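PDB 6W5E: BSU-2 beta-lactamase from Bacillus subtilis, which is a class D beta-lactamase, a serine hydrolase that probably inactivates penicillin-type antibiotics by opening their beta-lactam ring. Local coordinates for residues Y63-K66 with R67-R71; E174-T177 with F178-L182. One frame throughout, in Å; residues are numbered along the deposited sequence.

Contact 1 (63-71) is a one-turn helix at the end of an edge strand of the sheet, and contact 2 (174-182) is the middle of helix 172-184, packed on a face of that sheet. Contact 1 comes first along the chain; the two centres lie 15 Å apart. They meet directly through a salt bridge, R71 NH2 to E174 OE2 at 2.7 Å, while A68 and N69 touch L173 of the same helix. Contact 2 also reaches toward the active site: Q175 NE2 is hydrogen-bonded to T77 OG1, two residues before the carboxylated lysine K79. A malonate ion, probably from the crystallisation liquor, sits about 3 Å from the R67 side chain.

Contact 1 of 2, residues Y63-K66 with R67-R71; sequences YNRK and RANQR
N64 and R67 form the tight end of this turn. The amide oxygen N64 OD1 accepts from R67 N at 3.1 Å, with an almost straight N-H...O angle of 171°, although the donor stands well above the plane of the amide. CG of N64 is anti to its own backbone N (chi1 -166°), which turns the amide back over the start of the helix. There ND2 rests 3.6 Å from CB of R67 and gives a hydrogen bond to the carbonyl of G48, at the start of the adjacent strand 48-54, so the amide is held from both its oxygen and its nitrogen. The backbone completes the grip: A68 N donates to N64 O at 3.0 Å, and N69 N to K66 O at 3.2 Å. The methyl of A68 is buried against T49 and L173. R67 leaves this packing at once; its extended chain carries the guanidinium to N243, through NE, and to a malonate ion, through NH1.

The other side is looser. R65, bent at two of its torsions, lays CD 3.5 Å from ND2 of N69, and its guanidinium is tilted against that amide rather than stacked on it. A water joins the two ends, accepting from R65 NH1 at 2.9 Å and from N69 ND2 at 3.0 Å, the first of these in the guanidinium plane. Past the last turn, Q70 comes nearest with its CG, 3.3 Å from K66 O. R65, N69 and Q70 are all exposed.

An asparagine N-cap opening a single helical turn straight after a strand is the motif here; in this penicillin-recognising fold it leads away from edge strand 59-63 of the central antiparallel sheet.

Contact 2 of 2, residues E174-T177 with F178-L182; sequences EQET and FLEKL
T177 and K181 run side by side on the outer face of helix 172-184, pointing the same way. The lysine can be followed outward from its root. With CG anti to its own carbonyl carbon (chi1 -62°), the chain starts back along the helix toward the preceding turn: CB is 3.9 Å from T177 O, and CG comes nearer, 3.4 Å from that oxygen. CD draws off again, though still near that oxygen. CE then passes to the threonine methyl, 4.0 Å from T177 CG2, and NZ ends beside that methyl at about the same distance. From CB to CE this is aliphatic packing past a carbonyl, while T177 OG1, on a different branch from the methyl, bonds back to the carbonyl of L173.

Below them the helical ladder is regular: L179 N reaches Q175 O at 2.9 Å, nearly along the C=O axis, and K181 N reaches T177 O at 3.3 Å. L179 also lays its CG 3.4 Å from Q175 O, and the same oxygen lies at the edge of the F178 ring. On the sheet-facing side L179 packs on V228, V239 and V241, and Q175 sends its amide nitrogen to T77.

The polar stress of the contact lies between E176 and E180. In the conformer of E176 given here, one of two, its OE2 stands 2.7 Å from OE1 of E180, the carboxylate planes turned 63° apart, beside H53 of strand 48-54. E180 has a second partner, since its OE2 makes a salt bridge to K184. With oxygens so close, one of the two acids probably holds a proton and donates it to the other, and the lysine would be expected to favour leaving E180 charged; because E176 has a second conformer, this reading is doubtful for the molecules that adopt it.

Contact 1 of 2, residues Y63-K66 with R67-R71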
loop_
_atom_site.group_PDB
_atom_site.type_symbol
_atom_site.label_atom_id
_atom_site.label_comp_id
_atom_site.label_asym_id
_atom_site.label_seq_id
_atom_site.Cartn_x
_atom_site.Cartn_y
_atom_site.Cartn_z
ATOM N N TYR A 63 3.296 -13.550 10.829
ATOM C CA TYR A 63 2.201 -14.446 11.176
ATOM C C TYR A 63 1.636 -15.061 9.899
ATOM O O TYR A 63 1.287 -14.335 8.958
ATOM C CB TYR A 63 1.089 -13.695 11.919
ATOM C CG TYR A 63 -0.202 -14.487 11.979
ATOM C CD1 TYR A 63 -0.387 -15.486 12.937
ATOM C CD2 TYR A 63 -1.224 -14.268 11.055
ATOM C CE1 TYR A 63 -1.569 -16.238 12.973
ATOM C CE2 TYR A 63 -2.393 -15.014 11.082
ATOM C CZ TYR A 63 -2.562 -15.992 12.039
ATOM O OH TYR A 63 -3.731 -16.721 12.058
ATOM N N ASN A 64 1.550 -16.398 9.876
ATOM C CA ASN A 64 1.032 -17.173 8.750
ATOM C C ASN A 64 1.986 -17.118 7.560
ATOM O O ASN A 64 1.741 -16.426 6.560
ATOM C CB ASN A 64 -0.401 -16.773 8.375
ATOM C CG ASN A 64 -1.062 -17.774 7.451
ATOM O OD1 ASN A 64 -0.392 -18.620 6.858
ATOM N ND2 ASN A 64 -2.375 -17.674 7.313
ATOM N N ARG A 65 3.066 -17.891 7.662
ATOM C CA ARG A 65 4.109 -17.883 6.643
ATOM C C ARG A 65 3.585 -18.370 5.295
ATOM O O ARG A 65 3.974 -17.842 4.242
ATOM C CB ARG A 65 5.273 -18.746 7.137
ATOM C CG ARG A 65 6.323 -19.081 6.115
ATOM C CD ARG A 65 7.278 -17.922 5.918
ATOM N NE ARG A 65 7.702 -17.324 7.181
ATOM C CZ ARG A 65 8.763 -16.532 7.303
ATOM N NH1 ARG A 65 9.512 -16.261 6.239
ATOM N NH2 ARG A 65 9.077 -16.017 8.482
ATOM N N LYS A 66 2.705 -19.378 5.298
ATOM C CA LYS A 66 2.171 -19.887 4.036
ATOM C C LYS A 66 1.466 -18.787 3.257
ATOM O O LYS A 66 1.753 -18.563 2.074
ATOM C CB LYS A 66 1.204 -21.041 4.290
ATOM C CG LYS A 66 0.591 -21.581 3.004
ATOM C CD LYS A 66 -0.339 -22.756 3.274
ATOM C CE LYS A 66 0.377 -24.081 3.071
ATOM N NZ LYS A 66 -0.492 -25.235 3.417
ATOM N N ARG A 67 0.541 -18.083 3.910
ATOM C CA ARG A 67 -0.186 -17.027 3.222
ATOM C C ARG A 67 0.728 -15.862 2.864
ATOM O O ARG A 67 0.535 -15.220 1.822
ATOM C CB ARG A 67 -1.386 -16.569 4.054
ATOM C CG ARG A 67 -2.313 -15.672 3.267
ATOM C CD ARG A 67 -3.607 -15.364 3.981
ATOM N NE ARG A 67 -4.344 -14.355 3.235
ATOM C CZ ARG A 67 -5.422 -14.596 2.495
ATOM N NH1 ARG A 67 -5.920 -15.822 2.401
ATOM N NH2 ARG A 67 -5.997 -13.600 1.846
ATOM N N ALA A 68 1.737 -15.590 3.693
ATOM C CA ALA A 68 2.673 -14.512 3.407
ATOM C C ALA A 68 3.411 -14.736 2.097
ATOM O O ALA A 68 3.837 -13.765 1.460
ATOM C CB ALA A 68 3.664 -14.350 4.559
ATOM N N ASN A 69 3.542 -15.988 1.667
ATOM C CA ASN A 69 4.260 -16.319 0.446
ATOM C C ASN A 69 3.352 -16.501 -0.762
ATOM O O ASN A 69 3.851 -16.785 -1.851
ATOM C CB ASN A 69 5.113 -17.573 0.666
ATOM C CG ASN A 69 6.438 -17.252 1.315
ATOM O OD1 ASN A 69 7.171 -16.378 0.848
ATOM N ND2 ASN A 69 6.734 -17.918 2.425
ATOM N N GLN A 70 2.038 -16.336 -0.609
ATOM C CA GLN A 70 1.109 -16.529 -1.716
ATOM C C GLN A 70 0.908 -15.212 -2.454
ATOM O O GLN A 70 0.450 -14.224 -1.863
ATOM C CB GLN A 70 -0.235 -17.046 -1.218
ATOM C CG GLN A 70 -0.168 -18.438 -0.649
ATOM C CD GLN A 70 0.214 -19.486 -1.684
ATOM O OE1 GLN A 70 -0.153 -19.389 -2.861
ATOM N NE2 GLN A 70 0.945 -20.503 -1.246
ATOM N N ARG A 71 1.226 -15.205 -3.748
ATOM C CA ARG A 71 1.012 -14.014 -4.555
ATOM C C ARG A 71 -0.476 -13.770 -4.744
ATOM O O ARG A 71 -1.238 -14.694 -5.039
ATOM C CB ARG A 71 1.696 -14.154 -5.910
ATOM C CG ARG A 71 3.194 -14.029 -5.834
ATOM C CD ARG A 71 3.792 -13.984 -7.213
ATOM N NE ARG A 71 5.177 -13.538 -7.149
ATOM C CZ ARG A 71 6.070 -13.748 -8.107
ATOM N NH1 ARG A 71 5.731 -14.411 -9.215
ATOM N NH2 ARG A 71 7.303 -13.294 -7.954
HETATM O O HOH W 1 9.466 -17.102 3.469
#

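Contact 2 of 2, residues E174-T177 with F178-L182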
loop_
_atom_site.group_PDB
_atom_site.type_symbol
_atom_site.label_atom_id
_atom_site.label_comp_id
_atom_site.label_asym_id
_atom_site.label_seq_id
_atom_site.Cartn_x
_atom_site.Cartn_y
_atom_site.Cartn_z
ATOM N N GLU A 174 6.629 -10.039 -0.638
ATOM C CA GLU A 174 7.170 -9.196 -1.703
ATOM C C GLU A 174 6.737 -7.742 -1.532
ATOM O O GLU A 174 7.512 -6.818 -1.821
ATOM C CB GLU A 174 6.752 -9.734 -3.075
ATOM C CG GLU A 174 7.491 -11.004 -3.490
ATOM C CD GLU A 174 6.955 -11.633 -4.764
ATOM O OE1 GLU A 174 5.724 -11.626 -4.981
ATOM O OE2 GLU A 174 7.783 -12.138 -5.557
ATOM N N GLN A 175 5.503 -7.522 -1.073
ATOM C CA GLN A 175 5.070 -6.168 -0.739
ATOM C C GLN A 175 5.939 -5.578 0.365
ATOM O O GLN A 175 6.332 -4.406 0.288
ATOM C CB GLN A 175 3.604 -6.176 -0.315
ATOM C CG GLN A 175 2.618 -6.343 -1.465
ATOM C CD GLN A 175 1.785 -5.093 -1.719
ATOM O OE1 GLN A 175 2.268 -3.975 -1.585
ATOM N NE2 GLN A 175 0.531 -5.284 -2.092
ATOM N N GLU A 176 6.251 -6.373 1.399
ATOM C CA GLU A 176 7.113 -5.884 2.473
ATOM C C GLU A 176 8.465 -5.448 1.930
ATOM O O GLU A 176 8.997 -4.408 2.329
ATOM C CB GLU A 176 7.309 -6.947 3.558
ATOM C CG GLU A 176 8.044 -6.421 4.814
ATOM C CD GLU A 176 9.570 -6.214 4.638
ATOM O OE1 GLU A 176 10.185 -6.903 3.798
ATOM O OE2 GLU A 176 10.165 -5.358 5.338
ATOM N N THR A 177 9.053 -6.261 1.049
ATOM C CA THR A 177 10.369 -5.953 0.507
ATOM C C THR A 177 10.349 -4.619 -0.214
ATOM O O THR A 177 11.223 -3.770 -0.001
ATOM C CB THR A 177 10.787 -7.083 -0.431
ATOM O OG1 THR A 177 10.943 -8.269 0.350
ATOM C CG2 THR A 177 12.096 -6.763 -1.170
ATOM N N PHE A 178 9.331 -4.409 -1.048
ATOM C CA PHE A 178 9.197 -3.149 -1.766
ATOM C C PHE A 178 9.014 -1.987 -0.799
ATOM O O PHE A 178 9.686 -0.954 -0.914
ATOM C CB PHE A 178 8.011 -3.240 -2.722
ATOM C CG PHE A 178 7.589 -1.917 -3.289
ATOM C CD1 PHE A 178 8.393 -1.239 -4.197
ATOM C CD2 PHE A 178 6.399 -1.340 -2.892
ATOM C CE1 PHE A 178 8.006 -0.011 -4.699
ATOM C CE2 PHE A 178 6.008 -0.115 -3.390
ATOM C CZ PHE A 178 6.812 0.551 -4.298
ATOM N N LEU A 179 8.104 -2.137 0.165
ATOM C CA LEU A 179 7.809 -1.029 1.075
ATOM C C LEU A 179 8.976 -0.715 2.002
ATOM O O LEU A 179 9.128 0.434 2.431
ATOM C CB LEU A 179 6.539 -1.327 1.876
ATOM C CG LEU A 179 5.274 -1.298 1.008
ATOM C CD1 LEU A 179 4.141 -1.952 1.761
ATOM C CD2 LEU A 179 4.906 0.128 0.588
ATOM N N GLU A 180 9.798 -1.711 2.336
ATOM C CA GLU A 180 10.996 -1.436 3.115
ATOM C C GLU A 180 11.966 -0.556 2.333
ATOM O O GLU A 180 12.595 0.348 2.898
ATOM C CB GLU A 180 11.661 -2.758 3.501
ATOM C CG GLU A 180 12.953 -2.590 4.253
ATOM C CD GLU A 180 13.546 -3.907 4.715
ATOM O OE1 GLU A 180 12.795 -4.902 4.865
ATOM O OE2 GLU A 180 14.780 -3.942 4.926
ATOM N N LYS A 181 12.108 -0.810 1.029
ATOM C CA LYS A 181 12.945 0.049 0.195
ATOM C C LYS A 181 12.389 1.466 0.118
ATOM O O LYS A 181 13.154 2.438 0.137
ATOM C CB LYS A 181 13.080 -0.549 -1.202
ATOM C CG LYS A 181 13.746 -1.909 -1.215
ATOM C CD LYS A 181 13.646 -2.535 -2.601
ATOM C CE LYS A 181 14.359 -3.872 -2.683
ATOM N NZ LYS A 181 13.953 -4.587 -3.925
ATOM N N LEU A 182 11.063 1.608 0.036
ATOM C CA LEU A 182 10.471 2.943 0.038
ATOM C C LEU A 182 10.704 3.651 1.372
ATOM O O LEU A 182 11.065 4.832 1.403
ATOM C CB LEU A 182 8.978 2.859 -0.292
ATOM C CG LEU A 182 8.198 4.181 -0.201
ATOM C CD1 LEU A 182 8.760 5.212 -1.185
ATOM C CD2 LEU A 182 6.696 3.951 -0.430
#